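Giding protein-mglB (Thermus thermophilus, PDB 1J3W) probably acts as a guanyl-nucleotide exchange factor and molecular adaptor of the Roadblock/LC7 family, and is thought to take part in gliding motility. Local coordinates at residues A11-A16 with A43-L48; V17-E22 with K123-A128; L33-D36 with F40-A43; T61-N66 with H102-L107. All coordinates share one frame; numbering follows the deposited sequence.

Contact 1 (A11-A16 with A43-L48); sequences APYERA and AHKEAL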
loop_
_atom_site.group_PDB
_atom_site.type_symbol
_atom_site.label_atom_id
_atom_site.label_comp_id
_atom_site.label_asym_id
_atom_site.label_seq_id
_atom_site.Cartn_x
_atom_site.Cartn_y
_atom_site.Cartn_z
ATOM N N ALA B 11 -11.345 -19.169 -27.308
ATOM C CA ALA B 11 -11.262 -17.974 -28.149
ATOM C C ALA B 11 -10.864 -16.697 -27.416
ATOM O O ALA B 11 -10.005 -15.954 -27.888
ATOM C CB ALA B 11 -12.590 -17.757 -28.881
ATOM N N PRO B 12 -11.495 -16.413 -26.266
ATOM C CA PRO B 12 -11.162 -15.201 -25.506
ATOM C C PRO B 12 -9.673 -15.132 -25.176
ATOM O O PRO B 12 -9.041 -14.079 -25.323
ATOM C CB PRO B 12 -12.025 -15.337 -24.256
ATOM C CG PRO B 12 -13.235 -16.053 -24.776
ATOM C CD PRO B 12 -12.620 -17.127 -25.636
ATOM N N TYR B 13 -9.121 -16.253 -24.720
ATOM C CA TYR B 13 -7.705 -16.323 -24.381
ATOM C C TYR B 13 -6.875 -15.994 -25.612
ATOM O O TYR B 13 -5.969 -15.162 -25.557
ATOM C CB TYR B 13 -7.329 -17.726 -23.881
ATOM C CG TYR B 13 -5.847 -17.901 -23.618
ATOM C CD1 TYR B 13 -5.257 -17.407 -22.449
ATOM C CD2 TYR B 13 -5.020 -18.512 -24.558
ATOM C CE1 TYR B 13 -3.885 -17.517 -22.231
ATOM C CE2 TYR B 13 -3.649 -18.624 -24.351
ATOM C CZ TYR B 13 -3.083 -18.125 -23.187
ATOM O OH TYR B 13 -1.726 -18.219 -22.995
ATOM N N GLU B 14 -7.188 -16.649 -26.727
ATOM C CA GLU B 14 -6.460 -16.427 -27.969
ATOM C C GLU B 14 -6.513 -14.977 -28.423
ATOM O O GLU B 14 -5.513 -14.433 -28.887
ATOM C CB GLU B 14 -7.012 -17.328 -29.075
ATOM C CG GLU B 14 -6.741 -18.800 -28.854
ATOM C CD GLU B 14 -5.265 -19.092 -28.649
ATOM O OE1 GLU B 14 -4.450 -18.645 -29.483
ATOM O OE2 GLU B 14 -4.925 -19.767 -27.659
ATOM N N ARG B 15 -7.676 -14.351 -28.307
ATOM C CA ARG B 15 -7.799 -12.959 -28.713
ATOM C C ARG B 15 -6.914 -12.094 -27.816
ATOM O O ARG B 15 -6.253 -11.170 -28.288
ATOM C CB ARG B 15 -9.255 -12.499 -28.624
ATOM C CG ARG B 15 -10.208 -13.237 -29.562
ATOM C CD ARG B 15 -9.840 -13.050 -31.033
ATOM N NE ARG B 15 -8.760 -13.932 -31.478
ATOM C CZ ARG B 15 -8.868 -15.252 -31.607
ATOM N NH1 ARG B 15 -10.010 -15.865 -31.322
ATOM N NH2 ARG B 15 -7.832 -15.964 -32.030
ATOM N N ALA B 16 -6.894 -12.410 -26.525
ATOM C CA ALA B 16 -6.084 -11.655 -25.569
ATOM C C ALA B 16 -4.603 -11.822 -25.875
ATOM O O ALA B 16 -3.844 -10.850 -25.889
ATOM C CB ALA B 16 -6.375 -12.122 -24.149
ATOM N N ALA B 43 -3.055 -14.051 -18.718
ATOM C CA ALA B 43 -2.387 -14.341 -19.985
ATOM C C ALA B 43 -1.094 -13.536 -20.002
ATOM O O ALA B 43 -1.035 -12.436 -19.445
ATOM C CB ALA B 43 -3.268 -13.934 -21.163
ATOM N N HIS B 44 -0.050 -14.081 -20.616
ATOM C CA HIS B 44 1.220 -13.370 -20.684
ATOM C C HIS B 44 2.021 -13.801 -21.898
ATOM O O HIS B 44 1.961 -14.956 -22.316
ATOM C CB HIS B 44 2.043 -13.595 -19.409
ATOM C CG HIS B 44 2.516 -15.003 -19.224
ATOM N ND1 HIS B 44 3.679 -15.480 -19.791
ATOM C CD2 HIS B 44 1.983 -16.037 -18.531
ATOM C CE1 HIS B 44 3.843 -16.746 -19.453
ATOM N NE2 HIS B 44 2.826 -17.109 -18.689
ATOM N N LYS B 45 2.753 -12.850 -22.470
ATOM C CA LYS B 45 3.596 -13.108 -23.627
ATOM C C LYS B 45 4.893 -12.337 -23.467
ATOM O O LYS B 45 4.916 -11.251 -22.880
ATOM C CB LYS B 45 2.881 -12.698 -24.918
ATOM C CG LYS B 45 1.742 -13.643 -25.274
ATOM C CD LYS B 45 2.273 -15.044 -25.562
ATOM C CE LYS B 45 1.174 -16.090 -25.445
ATOM N NZ LYS B 45 1.664 -17.464 -25.772
ATOM N N GLU B 46 5.975 -12.909 -23.980
ATOM C CA GLU B 46 7.288 -12.290 -23.875
ATOM C C GLU B 46 7.879 -12.090 -25.254
ATOM O O GLU B 46 7.625 -12.881 -26.163
ATOM C CB GLU B 46 8.227 -13.173 -23.050
ATOM C CG GLU B 46 7.776 -13.419 -21.608
ATOM C CD GLU B 46 6.621 -14.401 -21.498
ATOM O OE1 GLU B 46 6.780 -15.565 -21.932
ATOM O OE2 GLU B 46 5.558 -14.011 -20.973
ATOM N N ALA B 47 8.660 -11.028 -25.415
ATOM C CA ALA B 47 9.295 -10.762 -26.703
ATOM C C ALA B 47 10.319 -11.855 -26.965
ATOM O O ALA B 47 11.041 -12.264 -26.063
ATOM C CB ALA B 47 9.974 -9.403 -26.683
ATOM N N LEU B 48 10.385 -12.321 -28.209
ATOM C CA LEU B 48 11.317 -13.381 -28.566
ATOM C C LEU B 48 12.773 -13.029 -28.273
ATOM O O LEU B 48 13.579 -13.902 -27.959
ATOM C CB LEU B 48 11.155 -13.728 -30.051
ATOM C CG LEU B 48 9.783 -14.271 -30.460
ATOM C CD1 LEU B 48 9.764 -14.535 -31.959
ATOM C CD2 LEU B 48 9.487 -15.552 -29.690
HETATM O O HOH W 1 -0.534 -17.009 -20.894
#
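The phenol oxygen of Tyr-13, on the helix, reaches the strand through one water molecule: OH lies 2.7 Å from that water, which in turn accepts the backbone N-H of His-44 (N to water oxygen 3.0 Å). The water sits at the ring edge, in the plane of the tyrosine, and so links the side chain to a main-chain amide of the strand. Swinging CG away from the backbone N, with chi1 at 175°, carries the ring along the helix flank to the strand. There CE1 comes within 3.8 Å of Ala-43 CB, a methyl that points at the helix and meets the ring obliquely. Lys-45 also turns toward the helix, but its CE stays 4.4 Å from Tyr-13 OH, and its chain touches Val-17, Glu-21 and Leu-24 farther along. His-44 points the other way: its ND1 donates to Glu-46 OE2 (2.7 Å, N-H...O 165°) on the syn side of the carboxylate, a histidine-carboxylate bond that fixes the turn of the imidazole. Leu-8 packs on Tyr-13 from the N-terminal loop. This is the first helix of a Roadblock/LC7 fold packed on the edge strand 41-46 of its antiparallel sheet.

Contact 2 (V17-E22 with K123-A128); sequences VEVLEE and KRASEA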
loop_
_atom_site.group_PDB
_atom_site.type_symbol
_atom_site.label_atom_id
_atom_site.label_comp_id
_atom_site.label_asym_id
_atom_site.label_seq_id
_atom_site.Cartn_x
_atom_site.Cartn_y
_atom_site.Cartn_z
ATOM N N VAL B 17 -4.185 -13.060 -26.112
ATOM C CA VAL B 17 -2.790 -13.330 -26.422
ATOM C C VAL B 17 -2.353 -12.588 -27.682
ATOM O O VAL B 17 -1.242 -12.057 -27.744
ATOM C CB VAL B 17 -2.553 -14.841 -26.595
ATOM C CG1 VAL B 17 -1.247 -15.089 -27.321
ATOM C CG2 VAL B 17 -2.533 -15.507 -25.230
ATOM N N GLU B 18 -3.221 -12.553 -28.689
ATOM C CA GLU B 18 -2.904 -11.853 -29.925
ATOM C C GLU B 18 -2.651 -10.374 -29.638
ATOM O O GLU B 18 -1.717 -9.782 -30.185
ATOM C CB GLU B 18 -4.041 -12.032 -30.932
ATOM C CG GLU B 18 -3.919 -13.324 -31.727
ATOM C CD GLU B 18 -5.244 -13.806 -32.280
ATOM O OE1 GLU B 18 -6.112 -12.955 -32.569
ATOM O OE2 GLU B 18 -5.410 -15.038 -32.434
ATOM N N VAL B 19 -3.470 -9.780 -28.774
ATOM C CA VAL B 19 -3.284 -8.379 -28.419
ATOM C C VAL B 19 -1.924 -8.209 -27.745
ATOM O O VAL B 19 -1.172 -7.288 -28.070
ATOM C CB VAL B 19 -4.377 -7.877 -27.451
ATOM C CG1 VAL B 19 -4.044 -6.462 -26.986
ATOM C CG2 VAL B 19 -5.737 -7.888 -28.143
ATOM N N LEU B 20 -1.596 -9.105 -26.818
ATOM C CA LEU B 20 -0.319 -9.003 -26.113
ATOM C C LEU B 20 0.864 -9.122 -27.061
ATOM O O LEU B 20 1.818 -8.350 -26.961
ATOM C CB LEU B 20 -0.216 -10.066 -25.013
ATOM C CG LEU B 20 -1.240 -9.969 -23.876
ATOM C CD1 LEU B 20 -0.999 -11.098 -22.899
ATOM C CD2 LEU B 20 -1.134 -8.623 -23.164
ATOM N N GLU B 21 0.801 -10.080 -27.981
ATOM C CA GLU B 21 1.875 -10.281 -28.945
ATOM C C GLU B 21 2.056 -9.066 -29.848
ATOM O O GLU B 21 3.182 -8.616 -30.084
ATOM C CB GLU B 21 1.592 -11.524 -29.794
ATOM C CG GLU B 21 1.707 -12.822 -29.014
ATOM C CD GLU B 21 1.200 -14.024 -29.785
ATOM O OE1 GLU B 21 1.469 -15.162 -29.343
ATOM O OE2 GLU B 21 0.530 -13.836 -30.823
ATOM N N GLU B 22 0.948 -8.538 -30.354
ATOM C CA GLU B 22 0.995 -7.373 -31.228
ATOM C C GLU B 22 1.542 -6.164 -30.477
ATOM O O GLU B 22 2.324 -5.383 -31.020
ATOM C CB GLU B 22 -0.408 -7.060 -31.758
ATOM C CG GLU B 22 -0.981 -8.154 -32.649
ATOM C CD GLU B 22 -2.443 -7.930 -32.980
ATOM O OE1 GLU B 22 -3.015 -8.745 -33.737
ATOM O OE2 GLU B 22 -3.024 -6.941 -32.482
ATOM N N LYS B 123 -2.254 1.847 -24.518
ATOM C CA LYS B 123 -3.634 2.294 -24.330
ATOM C C LYS B 123 -4.568 1.522 -25.267
ATOM O O LYS B 123 -5.665 1.113 -24.879
ATOM C CB LYS B 123 -3.741 3.800 -24.595
ATOM C CG LYS B 123 -5.154 4.354 -24.490
ATOM C CD LYS B 123 -5.767 4.101 -23.120
ATOM C CE LYS B 123 -5.031 4.856 -22.024
ATOM N NZ LYS B 123 -5.643 4.610 -20.686
ATOM N N ARG B 124 -4.137 1.320 -26.507
ATOM C CA ARG B 124 -4.967 0.580 -27.445
ATOM C C ARG B 124 -5.152 -0.849 -26.952
ATOM O O ARG B 124 -6.237 -1.425 -27.056
ATOM C CB ARG B 124 -4.332 0.576 -28.832
ATOM C CG ARG B 124 -4.327 1.937 -29.502
ATOM C CD ARG B 124 -3.630 1.883 -30.843
ATOM N NE ARG B 124 -3.733 3.159 -31.541
ATOM C CZ ARG B 124 -3.129 3.427 -32.694
ATOM N NH1 ARG B 124 -2.377 2.505 -33.279
ATOM N NH2 ARG B 124 -3.274 4.621 -33.258
ATOM N N ALA B 125 -4.091 -1.422 -26.397
ATOM C CA ALA B 125 -4.164 -2.785 -25.900
ATOM C C ALA B 125 -5.109 -2.909 -24.714
ATOM O O ALA B 125 -5.908 -3.845 -24.646
ATOM C CB ALA B 125 -2.778 -3.275 -25.512
ATOM N N SER B 126 -5.025 -1.969 -23.777
ATOM C CA SER B 126 -5.883 -2.046 -22.604
ATOM C C SER B 126 -7.353 -1.972 -22.993
ATOM O O SER B 126 -8.181 -2.667 -22.411
ATOM C CB SER B 126 -5.532 -0.944 -21.595
ATOM O OG SER B 126 -5.783 0.346 -22.114
ATOM N N GLU B 127 -7.684 -1.143 -23.978
ATOM C CA GLU B 127 -9.077 -1.054 -24.403
ATOM C C GLU B 127 -9.522 -2.345 -25.076
ATOM O O GLU B 127 -10.635 -2.827 -24.847
ATOM C CB GLU B 127 -9.296 0.098 -25.377
ATOM C CG GLU B 127 -10.706 0.070 -25.946
ATOM C CD GLU B 127 -10.944 1.115 -27.000
ATOM O OE1 GLU B 127 -10.180 1.147 -27.988
ATOM O OE2 GLU B 127 -11.904 1.898 -26.841
ATOM N N ALA B 128 -8.658 -2.901 -25.919
ATOM C CA ALA B 128 -8.989 -4.140 -26.611
ATOM C C ALA B 128 -9.196 -5.261 -25.601
ATOM O O ALA B 128 -10.120 -6.064 -25.726
ATOM C CB ALA B 128 -7.882 -4.509 -27.581
#
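Val-19 and Ala-125 bring the backbones of two helices close together, with CA atoms 6.2 Å apart; the segments 17-22 and 123-128 run in broadly opposite directions. Both are regular helix. In the first, Glu-21 N bonds to Val-17 O at 2.9 Å, while in the second the link from Glu-127 N to Lys-123 O is longer, at 3.2 Å. Two alanines make the near approach possible, since neither puts more than a methyl between the helices. Val-19 points toward them and divides its branches between the two. CG1 lies against Ala-125, 3.7 Å from its CB and almost as near its CA, so that it rests on the helix backbone as well as on the methyl. CG2 touches Ala-128 CB at 4.0 Å, one helical turn on. The torsion explains the division: with CG1 opposite the backbone N (chi1 173°), CG2 falls beside that N, and the valine lies along the two alanines, one branch on each. The contact is wholly apolar. Leu-129 and Ile-132 carry the packing on Val-19 farther along helix 115-135, and Leu-20 packs on Leu-105 of the sheet. Facing away from Val-19, Ser-126 OG bonds to Asp-97 OD2, which also takes a salt bridge from Lys-123 NZ, tying helix 115-135 to strand 93-98. The first and last helices thus lie side by side on one face of the antiparallel sheet, the layering characteristic of the Roadblock/LC7 domain.

Contact 3 (L33-D36 with F40-A43); sequences LLID and FVLA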
loop_
_atom_site.group_PDB
_atom_site.type_symbol
_atom_site.label_atom_id
_atom_site.label_comp_id
_atom_site.label_asym_id
_atom_site.label_seq_id
_atom_site.Cartn_x
_atom_site.Cartn_y
_atom_site.Cartn_z
ATOM N N LEU B 33 1.523 -8.572 -19.935
ATOM C CA LEU B 33 0.644 -9.454 -19.181
ATOM C C LEU B 33 -0.713 -8.840 -18.934
ATOM O O LEU B 33 -0.852 -7.618 -18.874
ATOM C CB LEU B 33 1.220 -9.771 -17.798
ATOM C CG LEU B 33 2.652 -10.203 -17.528
ATOM C CD1 LEU B 33 3.572 -8.988 -17.559
ATOM C CD2 LEU B 33 2.704 -10.854 -16.147
ATOM N N LEU B 34 -1.713 -9.704 -18.800
ATOM C CA LEU B 34 -2.996 -9.281 -18.380
ATOM C C LEU B 34 -3.235 -10.000 -17.102
ATOM O O LEU B 34 -3.129 -11.215 -17.017
ATOM C CB LEU B 34 -4.018 -9.730 -19.423
ATOM C CG LEU B 34 -5.449 -9.382 -19.013
ATOM C CD1 LEU B 34 -5.724 -7.879 -19.087
ATOM C CD2 LEU B 34 -6.501 -10.054 -19.893
ATOM N N ILE B 35 -3.471 -9.240 -16.041
ATOM C CA ILE B 35 -3.643 -9.822 -14.716
ATOM C C ILE B 35 -4.947 -9.330 -14.114
ATOM O O ILE B 35 -5.487 -8.317 -14.545
ATOM C CB ILE B 35 -2.475 -9.428 -13.776
ATOM C CG1 ILE B 35 -2.548 -7.936 -13.422
ATOM C CG2 ILE B 35 -1.141 -9.713 -14.467
ATOM C CD1 ILE B 35 -1.491 -7.495 -12.426
ATOM N N ASP B 36 -5.478 -10.051 -13.135
ATOM C CA ASP B 36 -6.705 -9.572 -12.523
ATOM C C ASP B 36 -6.295 -8.708 -11.346
ATOM O O ASP B 36 -5.136 -8.729 -10.926
ATOM C CB ASP B 36 -7.637 -10.729 -12.105
ATOM C CG ASP B 36 -7.130 -11.532 -10.917
ATOM O OD1 ASP B 36 -7.826 -12.503 -10.550
ATOM O OD2 ASP B 36 -6.070 -11.222 -10.344
ATOM N N PHE B 40 -3.637 -12.549 -10.056
ATOM C CA PHE B 40 -3.495 -13.739 -10.891
ATOM C C PHE B 40 -3.146 -13.348 -12.322
ATOM O O PHE B 40 -3.671 -12.365 -12.843
ATOM C CB PHE B 40 -4.789 -14.558 -10.912
ATOM C CG PHE B 40 -5.094 -15.254 -9.618
ATOM C CD1 PHE B 40 -6.037 -14.732 -8.738
ATOM C CD2 PHE B 40 -4.450 -16.441 -9.287
ATOM C CE1 PHE B 40 -6.335 -15.389 -7.545
ATOM C CE2 PHE B 40 -4.742 -17.104 -8.098
ATOM C CZ PHE B 40 -5.685 -16.576 -7.227
ATOM N N VAL B 41 -2.260 -14.116 -12.953
ATOM C CA VAL B 41 -1.894 -13.843 -14.340
ATOM C C VAL B 41 -2.915 -14.558 -15.218
ATOM O O VAL B 41 -3.063 -15.780 -15.142
ATOM C CB VAL B 41 -0.486 -14.365 -14.672
ATOM C CG1 VAL B 41 -0.188 -14.123 -16.144
ATOM C CG2 VAL B 41 0.552 -13.653 -13.805
ATOM N N LEU B 42 -3.625 -13.796 -16.042
ATOM C CA LEU B 42 -4.648 -14.359 -16.917
ATOM C C LEU B 42 -4.071 -14.777 -18.262
ATOM O O LEU B 42 -4.544 -15.729 -18.881
ATOM C CB LEU B 42 -5.766 -13.338 -17.131
ATOM C CG LEU B 42 -6.352 -12.735 -15.849
ATOM C CD1 LEU B 42 -7.503 -11.809 -16.202
ATOM C CD2 LEU B 42 -6.824 -13.845 -14.925
ATOM N N ALA B 43 -3.055 -14.051 -18.718
ATOM C CA ALA B 43 -2.387 -14.341 -19.985
ATOM C C ALA B 43 -1.094 -13.536 -20.002
ATOM O O ALA B 43 -1.035 -12.436 -19.445
ATOM C CB ALA B 43 -3.268 -13.934 -21.163
#
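Leu-34 O receives two successive amides of the facing strand: Leu-42 N at 2.8 Å, in the carbonyl plane, and, more weakly, Ala-43 N at 3.3 Å. Leu-42 and Ala-43 both stand opposite Leu-34, which makes this a classic beta bulge, and a helix-like backbone at Leu-42 accommodates the extra residue. Leu-34 N completes the pair with a nearly straight bond to Ala-43 O (2.9 Å, 173°). Beyond the bulge Ile-35 and Val-41 form a non-hydrogen-bonded pair, their CG2 methyls 4.3 Å apart on the side of helix 56-69. The bulge sits in the hairpin of strands 31-36 and 41-46, the first two strands in the chain of this Roadblock/LC7 fold. Toward the turn, Asp-36 N donates to Phe-40 O, and its carboxylate returns the link: OD2 takes Phe-40 N at 2.8 Å from above the carboxylate plane. A chi1 of 71° sets CG between the backbone N and carbonyl carbon, bringing OD2 over the turn, where it also takes a weak bond from Lys-38 N; OD1 holds Ser-5 N. With an alanine in place of Asp-36, the amides of Phe-40 and Ser-5 would probably lose their carboxylate acceptor, leaving the backbone bond to Phe-40 O to hold this end of the turn. OD1 also meets the edge of the Phe-40 ring, 3.4 Å from CD1, with carboxylate and ring planes 77° apart. Phe-40 also packs on Pro-55 of the second subunit.

Contact 4 (T61-N66 with H102-L107); sequences TLVAGN and HALLVL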
loop_
_atom_site.group_PDB
_atom_site.type_symbol
_atom_site.label_atom_id
_atom_site.label_comp_id
_atom_site.label_asym_id
_atom_site.label_seq_id
_atom_site.Cartn_x
_atom_site.Cartn_y
_atom_site.Cartn_z
ATOM N N THR B 61 1.713 -10.056 -8.600
ATOM C CA THR B 61 1.316 -9.848 -7.213
ATOM C C THR B 61 1.675 -8.432 -6.772
ATOM O O THR B 61 0.856 -7.737 -6.170
ATOM C CB THR B 61 2.013 -10.849 -6.284
ATOM O OG1 THR B 61 1.630 -12.179 -6.649
ATOM C CG2 THR B 61 1.612 -10.600 -4.838
ATOM N N LEU B 62 2.896 -8.006 -7.080
ATOM C CA LEU B 62 3.342 -6.666 -6.705
ATOM C C LEU B 62 2.532 -5.588 -7.415
ATOM O O LEU B 62 2.219 -4.554 -6.825
ATOM C CB LEU B 62 4.829 -6.490 -7.013
ATOM C CG LEU B 62 5.775 -7.358 -6.181
ATOM C CD1 LEU B 62 7.196 -7.178 -6.666
ATOM C CD2 LEU B 62 5.670 -6.976 -4.707
ATOM N N VAL B 63 2.202 -5.808 -8.685
ATOM C CA VAL B 63 1.402 -4.825 -9.403
ATOM C C VAL B 63 0.018 -4.736 -8.766
ATOM O O VAL B 63 -0.525 -3.643 -8.607
ATOM C CB VAL B 63 1.282 -5.188 -10.901
ATOM C CG1 VAL B 63 0.248 -4.303 -11.583
ATOM C CG2 VAL B 63 2.636 -5.019 -11.566
ATOM N N ALA B 64 -0.533 -5.884 -8.373
ATOM C CA ALA B 64 -1.846 -5.927 -7.735
ATOM C C ALA B 64 -1.788 -5.231 -6.374
ATOM O O ALA B 64 -2.700 -4.485 -6.009
ATOM C CB ALA B 64 -2.296 -7.378 -7.562
ATOM N N GLY B 65 -0.716 -5.482 -5.630
ATOM C CA GLY B 65 -0.560 -4.849 -4.332
ATOM C C GLY B 65 -0.510 -3.341 -4.503
ATOM O O GLY B 65 -1.126 -2.596 -3.739
ATOM N N ASN B 66 0.224 -2.887 -5.516
ATOM C CA ASN B 66 0.356 -1.460 -5.797
ATOM C C ASN B 66 -0.985 -0.836 -6.169
ATOM O O ASN B 66 -1.320 0.261 -5.711
ATOM C CB ASN B 66 1.343 -1.244 -6.948
ATOM C CG ASN B 66 1.472 0.215 -7.342
ATOM O OD1 ASN B 66 2.116 0.996 -6.652
ATOM N ND2 ASN B 66 0.851 0.587 -8.455
ATOM N N HIS B 102 -12.055 -5.158 -13.858
ATOM C CA HIS B 102 -11.415 -6.196 -13.059
ATOM C C HIS B 102 -10.066 -6.721 -13.518
ATOM O O HIS B 102 -9.599 -7.735 -13.000
ATOM C CB HIS B 102 -12.370 -7.381 -12.907
ATOM C CG HIS B 102 -13.736 -6.995 -12.434
ATOM N ND1 HIS B 102 -14.755 -6.654 -13.297
ATOM C CD2 HIS B 102 -14.243 -6.863 -11.185
ATOM C CE1 HIS B 102 -15.830 -6.330 -12.602
ATOM N NE2 HIS B 102 -15.546 -6.448 -11.317
ATOM N N ALA B 103 -9.432 -6.049 -14.471
ATOM C CA ALA B 103 -8.136 -6.516 -14.944
ATOM C C ALA B 103 -7.185 -5.362 -15.228
ATOM O O ALA B 103 -7.600 -4.209 -15.324
ATOM C CB ALA B 103 -8.309 -7.376 -16.192
ATOM N N LEU B 104 -5.907 -5.697 -15.364
ATOM C CA LEU B 104 -4.865 -4.711 -15.614
ATOM C C LEU B 104 -3.903 -5.194 -16.684
ATOM O O LEU B 104 -3.520 -6.365 -16.695
ATOM C CB LEU B 104 -4.054 -4.473 -14.338
ATOM C CG LEU B 104 -4.780 -3.958 -13.091
ATOM C CD1 LEU B 104 -3.893 -4.115 -11.865
ATOM C CD2 LEU B 104 -5.163 -2.507 -13.294
ATOM N N LEU B 105 -3.522 -4.288 -17.578
ATOM C CA LEU B 105 -2.538 -4.590 -18.611
ATOM C C LEU B 105 -1.206 -4.138 -18.026
ATOM O O LEU B 105 -1.108 -3.034 -17.491
ATOM C CB LEU B 105 -2.799 -3.791 -19.887
ATOM C CG LEU B 105 -1.604 -3.794 -20.854
ATOM C CD1 LEU B 105 -1.392 -5.192 -21.433
ATOM C CD2 LEU B 105 -1.841 -2.785 -21.953
ATOM N N VAL B 106 -0.192 -4.987 -18.118
ATOM C CA VAL B 106 1.132 -4.666 -17.598
ATOM C C VAL B 106 2.180 -4.819 -18.699
ATOM O O VAL B 106 2.228 -5.843 -19.373
ATOM C CB VAL B 106 1.526 -5.614 -16.440
ATOM C CG1 VAL B 106 2.911 -5.245 -15.912
ATOM C CG2 VAL B 106 0.480 -5.545 -15.324
ATOM N N LEU B 107 2.994 -3.787 -18.900
ATOM C CA LEU B 107 4.072 -3.853 -19.883
ATOM C C LEU B 107 5.370 -3.524 -19.169
ATOM O O LEU B 107 5.460 -2.518 -18.466
ATOM C CB LEU B 107 3.869 -2.850 -21.022
ATOM C CG LEU B 107 2.640 -3.025 -21.917
ATOM C CD1 LEU B 107 2.596 -1.916 -22.967
ATOM C CD2 LEU B 107 2.700 -4.388 -22.602
#
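Val-63 sets its CG1 against two side chains of the strand, 3.9 Å from Val-106 CG2 and 4.2 Å from Leu-104 CD1. In the Roadblock/LC7 fold this is where helix 56-69 covers the face of the sheet turned away from the first and last helices. Val-63 and Val-106 reach toward each other tip to tip, whereas Val-63 and Leu-104 slide past one another in opposite directions. Holding CG1 opposite its own backbone N (chi1 170°) aims that single methyl at both partners. All three residues are buried, and the backbones stay well apart, the CA atoms of Val-63 and Val-106 being 8.2 Å from each other. Ile-35 and Val-96, on the strands flanking 103-109, add further apolar surface against the same valine.

Strand alternation governs the next shell. Leu-104 and Val-106 point to the helix, while Leu-105 and Leu-107, on the reverse face, meet helix 115-135 at Ala-125 and Val-118 respectively. Backbone bonds fix the strand on both flanks, from Leu-104 to Ile-35 and from Leu-105 to Asp-97. Neighbouring subunits also pack on this helix: Leu-73 of the third subunit on Leu-62 and Val-63, and Thr-58 of the second on Thr-61. Within the helix Gly-65 N bonds to Thr-61 O at 2.8 Å. One turn past Leu-62, Asn-66 sends its ND2 to Glu-85 OE1 on the edge strand 84-88.

Contacts 1 and 2 both use helix 10-27 and lie about 9 Å apart between centres; Lys-45 CG and Glu-21 CG approach to 3.8 Å across them. Contacts 1 and 3 share Ala-43, so the residue that ends the bulge also faces the first helix. Contacts 3 and 4, about 8 Å apart between centres, meet in the sheet, where Val-106 N probably donates to Leu-33 O at 2.8 Å. Contact 2 touches the strand of contact 4 from the other face: Ala-125 CB lies 3.7 Å from Leu-105 CD2, while Val-106 points to helix 56-69. Only contacts 1 and 4 stay separate, with nearest atoms about 7 Å apart.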